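Local atomic coordinates of putative silent information regulator 2 (PDB entry 5OL0), a protein that probably acts as an NAD-dependent protein deacetylase of the sirtuin family, removing acetyl groups from lysine side chains and helping to regulate gene expression. Residues A[106-117]-A[299-310]. Sequence-based numbering, arbitrary orientation.
Sequences AVHHFIRLLQDE and LSEALAKRMRLS
Leu303 and Arg306 pack as knobs into holes on helix 106-116, joining the last modelled helix, 300-308, to the outer side of a helix that rests, through Ile111 and Leu114, on the central parallel sheet. The axes cross at 129° and approach to 9.6 Å. Leucine suits the buried position: with CG anti to the backbone N (chi1 -176°), Leu303 sends CD1 among Ala106, His109 and Phe110, 3.7 Å from His109 CB. Leu113 fits beside it, CD1 against the Leu303 backbone and CD2 4.0 Å from Ala302 CB. At one end the CB of Ala106, small enough for close approach, meets Met307 CE at 3.7 Å; at the other, Leu299 lies alongside the bent chain of Glu117. Arg306 makes two kinds of contact. Its CB covers one face of the His109 imidazole in a CH-pi contact, while its guanidinium stacks on that of Arg112, planes 23° apart. Its NH1, wedged between Leu113 CD2 and Arg112 CG, is buried without a polar partner. Asp116 probably offsets this like-charge pairing, through a salt bridge to Arg112 (NE to OD2 2.9 Å) and a long one to Arg306. A water joins His109 NE2 to Ser310 O. This is helix-on-helix packing in the Rossmann-fold domain of a sirtuin, the last helix of the model covering one that flanks the sheet.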
loop_
_atom_site.group_PDB
_atom_site.type_symbol
_atom_site.label_atom_id
_atom_site.label_comp_id
_atom_site.label_asym_id
_atom_site.label_seq_id
_atom_site.Cartn_x
_atom_site.Cartn_y
_atom_site.Cartn_z
ATOM N N ALA A 106 -13.591 0.611 -2.243
ATOM C CA ALA A 106 -14.226 -0.232 -1.248
ATOM C C ALA A 106 -13.206 -0.805 -0.240
ATOM O O ALA A 106 -13.439 -0.776 0.961
ATOM C CB ALA A 106 -14.996 -1.347 -1.945
ATOM N N VAL A 107 -12.039 -1.239 -0.702
ATOM C CA VAL A 107 -11.001 -1.703 0.237
ATOM C C VAL A 107 -10.654 -0.584 1.249
ATOM O O VAL A 107 -10.551 -0.823 2.451
ATOM C CB VAL A 107 -9.730 -2.121 -0.546
ATOM C CG1 VAL A 107 -8.523 -2.235 0.368
ATOM C CG2 VAL A 107 -9.943 -3.442 -1.293
ATOM N N HIS A 108 -10.396 0.610 0.738
ATOM C CA HIS A 108 -9.998 1.726 1.582
ATOM C C HIS A 108 -11.050 2.117 2.671
ATOM O O HIS A 108 -10.737 2.390 3.894
ATOM C CB HIS A 108 -9.601 2.933 0.715
ATOM C CG HIS A 108 -8.483 2.671 -0.258
ATOM N ND1 HIS A 108 -7.155 2.684 0.113
ATOM C CD2 HIS A 108 -8.489 2.409 -1.585
ATOM C CE1 HIS A 108 -6.404 2.429 -0.942
ATOM N NE2 HIS A 108 -7.182 2.271 -1.984
ATOM N N HIS A 109 -12.293 2.195 2.226
ATOM C CA HIS A 109 -13.412 2.436 3.122
ATOM C C HIS A 109 -13.544 1.281 4.127
ATOM O O HIS A 109 -13.847 1.518 5.268
ATOM C CB HIS A 109 -14.717 2.594 2.326
ATOM C CG HIS A 109 -14.783 3.873 1.555
ATOM N ND1 HIS A 109 -14.623 5.095 2.159
ATOM C CD2 HIS A 109 -14.973 4.118 0.240
ATOM C CE1 HIS A 109 -14.727 6.038 1.249
ATOM N NE2 HIS A 109 -14.974 5.476 0.085
ATOM N N PHE A 110 -13.351 0.049 3.680
ATOM C CA PHE A 110 -13.407 -1.085 4.596
ATOM C C PHE A 110 -12.424 -0.941 5.756
ATOM O O PHE A 110 -12.734 -1.248 6.879
ATOM C CB PHE A 110 -13.193 -2.409 3.844
ATOM C CG PHE A 110 -13.260 -3.625 4.720
ATOM C CD1 PHE A 110 -14.466 -4.026 5.269
ATOM C CD2 PHE A 110 -12.133 -4.404 4.971
ATOM C CE1 PHE A 110 -14.561 -5.135 6.088
ATOM C CE2 PHE A 110 -12.222 -5.557 5.758
ATOM C CZ PHE A 110 -13.438 -5.912 6.345
ATOM N N ILE A 111 -11.204 -0.536 5.448
ATOM C CA ILE A 111 -10.236 -0.399 6.474
ATOM C C ILE A 111 -10.676 0.680 7.494
ATOM O O ILE A 111 -10.433 0.576 8.696
ATOM C CB ILE A 111 -8.824 -0.071 5.820
ATOM C CG1 ILE A 111 -8.346 -1.218 4.945
ATOM C CG2 ILE A 111 -7.832 0.217 6.909
ATOM C CD1 ILE A 111 -7.123 -0.895 4.097
ATOM N N ARG A 112 -11.207 1.781 6.984
ATOM C CA ARG A 112 -11.791 2.746 7.832
ATOM C C ARG A 112 -12.856 2.110 8.730
ATOM O O ARG A 112 -12.912 2.415 9.944
ATOM C CB ARG A 112 -12.378 3.865 7.008
ATOM C CG ARG A 112 -13.328 4.820 7.725
ATOM C CD ARG A 112 -12.617 5.543 8.812
ATOM N NE ARG A 112 -13.481 6.472 9.550
ATOM C CZ ARG A 112 -13.970 7.656 9.095
ATOM N NH1 ARG A 112 -14.696 8.418 9.910
ATOM N NH2 ARG A 112 -13.775 8.098 7.850
ATOM N N LEU A 113 -13.728 1.294 8.166
ATOM C CA LEU A 113 -14.702 0.592 9.026
ATOM C C LEU A 113 -14.040 -0.269 10.082
ATOM O O LEU A 113 -14.515 -0.271 11.212
ATOM C CB LEU A 113 -15.638 -0.265 8.229
ATOM C CG LEU A 113 -16.501 0.495 7.227
ATOM C CD1 LEU A 113 -17.434 -0.537 6.589
ATOM C CD2 LEU A 113 -17.262 1.683 7.810
ATOM N N LEU A 114 -12.949 -0.994 9.744
ATOM C CA LEU A 114 -12.305 -1.786 10.783
ATOM C C LEU A 114 -11.848 -0.862 11.912
ATOM O O LEU A 114 -11.952 -1.212 13.052
ATOM C CB LEU A 114 -11.101 -2.568 10.268
ATOM C CG LEU A 114 -11.445 -3.665 9.246
ATOM C CD1 LEU A 114 -10.169 -4.348 8.728
ATOM C CD2 LEU A 114 -12.399 -4.691 9.865
ATOM N N GLN A 115 -11.359 0.319 11.582
ATOM C CA GLN A 115 -10.894 1.239 12.604
ATOM C C GLN A 115 -12.038 1.670 13.478
ATOM O O GLN A 115 -11.951 1.631 14.696
ATOM C CB GLN A 115 -10.288 2.477 11.972
ATOM C CG GLN A 115 -10.087 3.693 12.871
ATOM C CD GLN A 115 -9.586 4.830 12.021
ATOM O OE1 GLN A 115 -8.462 4.791 11.503
ATOM N NE2 GLN A 115 -10.446 5.804 11.785
ATOM N N ASP A 116 -13.112 2.074 12.844
ATOM C CA ASP A 116 -14.296 2.505 13.620
ATOM C C ASP A 116 -14.928 1.408 14.469
ATOM O O ASP A 116 -15.556 1.727 15.477
ATOM C CB ASP A 116 -15.310 3.160 12.730
ATOM C CG ASP A 116 -14.758 4.463 12.106
ATOM O OD1 ASP A 116 -13.697 4.963 12.553
ATOM O OD2 ASP A 116 -15.355 4.977 11.148
ATOM N N GLU A 117 -14.722 0.145 14.096
ATOM C CA GLU A 117 -15.140 -0.996 14.925
ATOM C C GLU A 117 -14.162 -1.329 16.079
ATOM O O GLU A 117 -14.414 -2.247 16.854
ATOM C CB GLU A 117 -15.275 -2.258 14.052
ATOM C CG GLU A 117 -16.398 -2.206 13.071
ATOM C CD GLU A 117 -17.716 -2.492 13.786
ATOM O OE1 GLU A 117 -17.974 -3.658 14.188
ATOM O OE2 GLU A 117 -18.488 -1.533 13.987
ATOM N N LEU A 299 -21.249 -5.495 8.315
ATOM C CA LEU A 299 -20.833 -4.123 8.016
ATOM C C LEU A 299 -21.245 -3.651 6.623
ATOM O O LEU A 299 -20.770 -2.619 6.121
ATOM C CB LEU A 299 -19.358 -4.048 8.178
ATOM C CG LEU A 299 -18.800 -4.432 9.529
ATOM C CD1 LEU A 299 -17.294 -4.278 9.547
ATOM C CD2 LEU A 299 -19.403 -3.553 10.609
ATOM N N SER A 300 -22.176 -4.357 6.002
ATOM C CA SER A 300 -22.525 -4.081 4.623
ATOM C C SER A 300 -23.281 -2.763 4.464
ATOM O O SER A 300 -23.083 -2.079 3.453
ATOM C CB SER A 300 -23.328 -5.235 3.993
ATOM O OG SER A 300 -24.516 -5.433 4.721
ATOM N N GLU A 301 -24.082 -2.366 5.456
ATOM C CA GLU A 301 -24.738 -1.058 5.359
ATOM C C GLU A 301 -23.776 0.068 5.553
ATOM O O GLU A 301 -23.862 1.026 4.863
ATOM C CB GLU A 301 -25.907 -0.903 6.318
ATOM C CG GLU A 301 -27.106 -1.754 5.935
ATOM C CD GLU A 301 -27.600 -1.463 4.523
ATOM O OE1 GLU A 301 -27.862 -0.289 4.208
ATOM O OE2 GLU A 301 -27.693 -2.403 3.712
ATOM N N ALA A 302 -22.879 -0.040 6.522
ATOM C CA ALA A 302 -21.898 1.012 6.736
ATOM C C ALA A 302 -20.980 1.213 5.532
ATOM O O ALA A 302 -20.668 2.366 5.144
ATOM C CB ALA A 302 -21.099 0.730 7.991
ATOM N N LEU A 303 -20.652 0.113 4.850
ATOM C CA LEU A 303 -19.779 0.173 3.681
ATOM C C LEU A 303 -20.454 0.781 2.479
ATOM O O LEU A 303 -19.809 1.522 1.770
ATOM C CB LEU A 303 -19.225 -1.215 3.273
ATOM C CG LEU A 303 -18.217 -1.254 2.110
ATOM C CD1 LEU A 303 -16.955 -0.403 2.341
ATOM C CD2 LEU A 303 -17.817 -2.699 1.882
ATOM N N ALA A 304 -21.719 0.414 2.216
ATOM C CA ALA A 304 -22.459 0.946 1.046
ATOM C C ALA A 304 -22.655 2.447 1.268
ATOM O O ALA A 304 -22.479 3.245 0.366
ATOM C CB ALA A 304 -23.793 0.236 0.864
ATOM N N LYS A 305 -22.875 2.829 2.509
ATOM C CA LYS A 305 -23.016 4.215 2.845
ATOM C C LYS A 305 -21.712 4.995 2.632
ATOM O O LYS A 305 -21.764 6.148 2.201
ATOM C CB LYS A 305 -23.452 4.362 4.299
ATOM C CG LYS A 305 -23.656 5.816 4.712
ATOM C CD LYS A 305 -24.295 5.946 6.085
ATOM C CE LYS A 305 -24.510 7.420 6.424
ATOM N NZ LYS A 305 -24.428 7.615 7.891
ATOM N N ARG A 306 -20.544 4.430 2.941
ATOM C CA ARG A 306 -19.298 5.164 2.660
ATOM C C ARG A 306 -19.043 5.266 1.166
ATOM O O ARG A 306 -18.568 6.289 0.641
ATOM C CB ARG A 306 -18.082 4.508 3.291
ATOM C CG ARG A 306 -18.031 4.596 4.773
ATOM C CD ARG A 306 -17.608 5.963 5.230
ATOM N NE ARG A 306 -18.074 6.179 6.587
ATOM C CZ ARG A 306 -17.583 5.605 7.688
ATOM N NH1 ARG A 306 -16.562 4.753 7.640
ATOM N NH2 ARG A 306 -18.121 5.894 8.876
ATOM N N MET A 307 -19.325 4.186 0.474
ATOM C CA MET A 307 -19.119 4.139 -0.947
ATOM C C MET A 307 -20.000 5.119 -1.772
ATOM O O MET A 307 -19.496 5.778 -2.670
ATOM C CB MET A 307 -19.308 2.726 -1.406
ATOM C CG MET A 307 -18.087 1.889 -1.014
ATOM S SD MET A 307 -18.395 0.205 -1.456
ATOM C CE MET A 307 -18.015 0.340 -3.219
ATOM N N ARG A 308 -21.282 5.226 -1.467
ATOM C CA ARG A 308 -22.145 6.266 -2.089
ATOM C C ARG A 308 -21.668 7.670 -1.770
ATOM O O ARG A 308 -21.538 8.496 -2.684
ATOM C CB ARG A 308 -23.608 6.147 -1.641
ATOM C CG ARG A 308 -24.429 5.130 -2.442
ATOM C CD ARG A 308 -25.918 5.236 -2.134
ATOM N NE ARG A 308 -26.148 5.279 -0.684
ATOM C CZ ARG A 308 -26.126 4.226 0.139
ATOM N NH1 ARG A 308 -25.891 2.988 -0.324
ATOM N NH2 ARG A 308 -26.348 4.418 1.445
ATOM N N LEU A 309 -21.385 7.907 -0.478
ATOM C CA LEU A 309 -20.939 9.221 0.052
ATOM C C LEU A 309 -19.684 9.798 -0.622
ATOM O O LEU A 309 -19.375 10.979 -0.423
ATOM C CB LEU A 309 -20.756 9.204 1.600
ATOM C CG LEU A 309 -21.946 9.610 2.513
ATOM C CD1 LEU A 309 -23.301 8.988 2.167
ATOM C CD2 LEU A 309 -21.621 9.332 3.974
ATOM N N SER A 310 -18.975 8.995 -1.415
ATOM C CA SER A 310 -17.826 9.505 -2.143
ATOM C C SER A 310 -17.492 8.735 -3.421
ATOM O O SER A 310 -16.324 8.489 -3.685
ATOM C CB SER A 310 -16.637 9.520 -1.185
ATOM O OG SER A 310 -16.588 8.290 -0.488
HETATM O O HOH W 1 -14.669 6.819 -2.596
#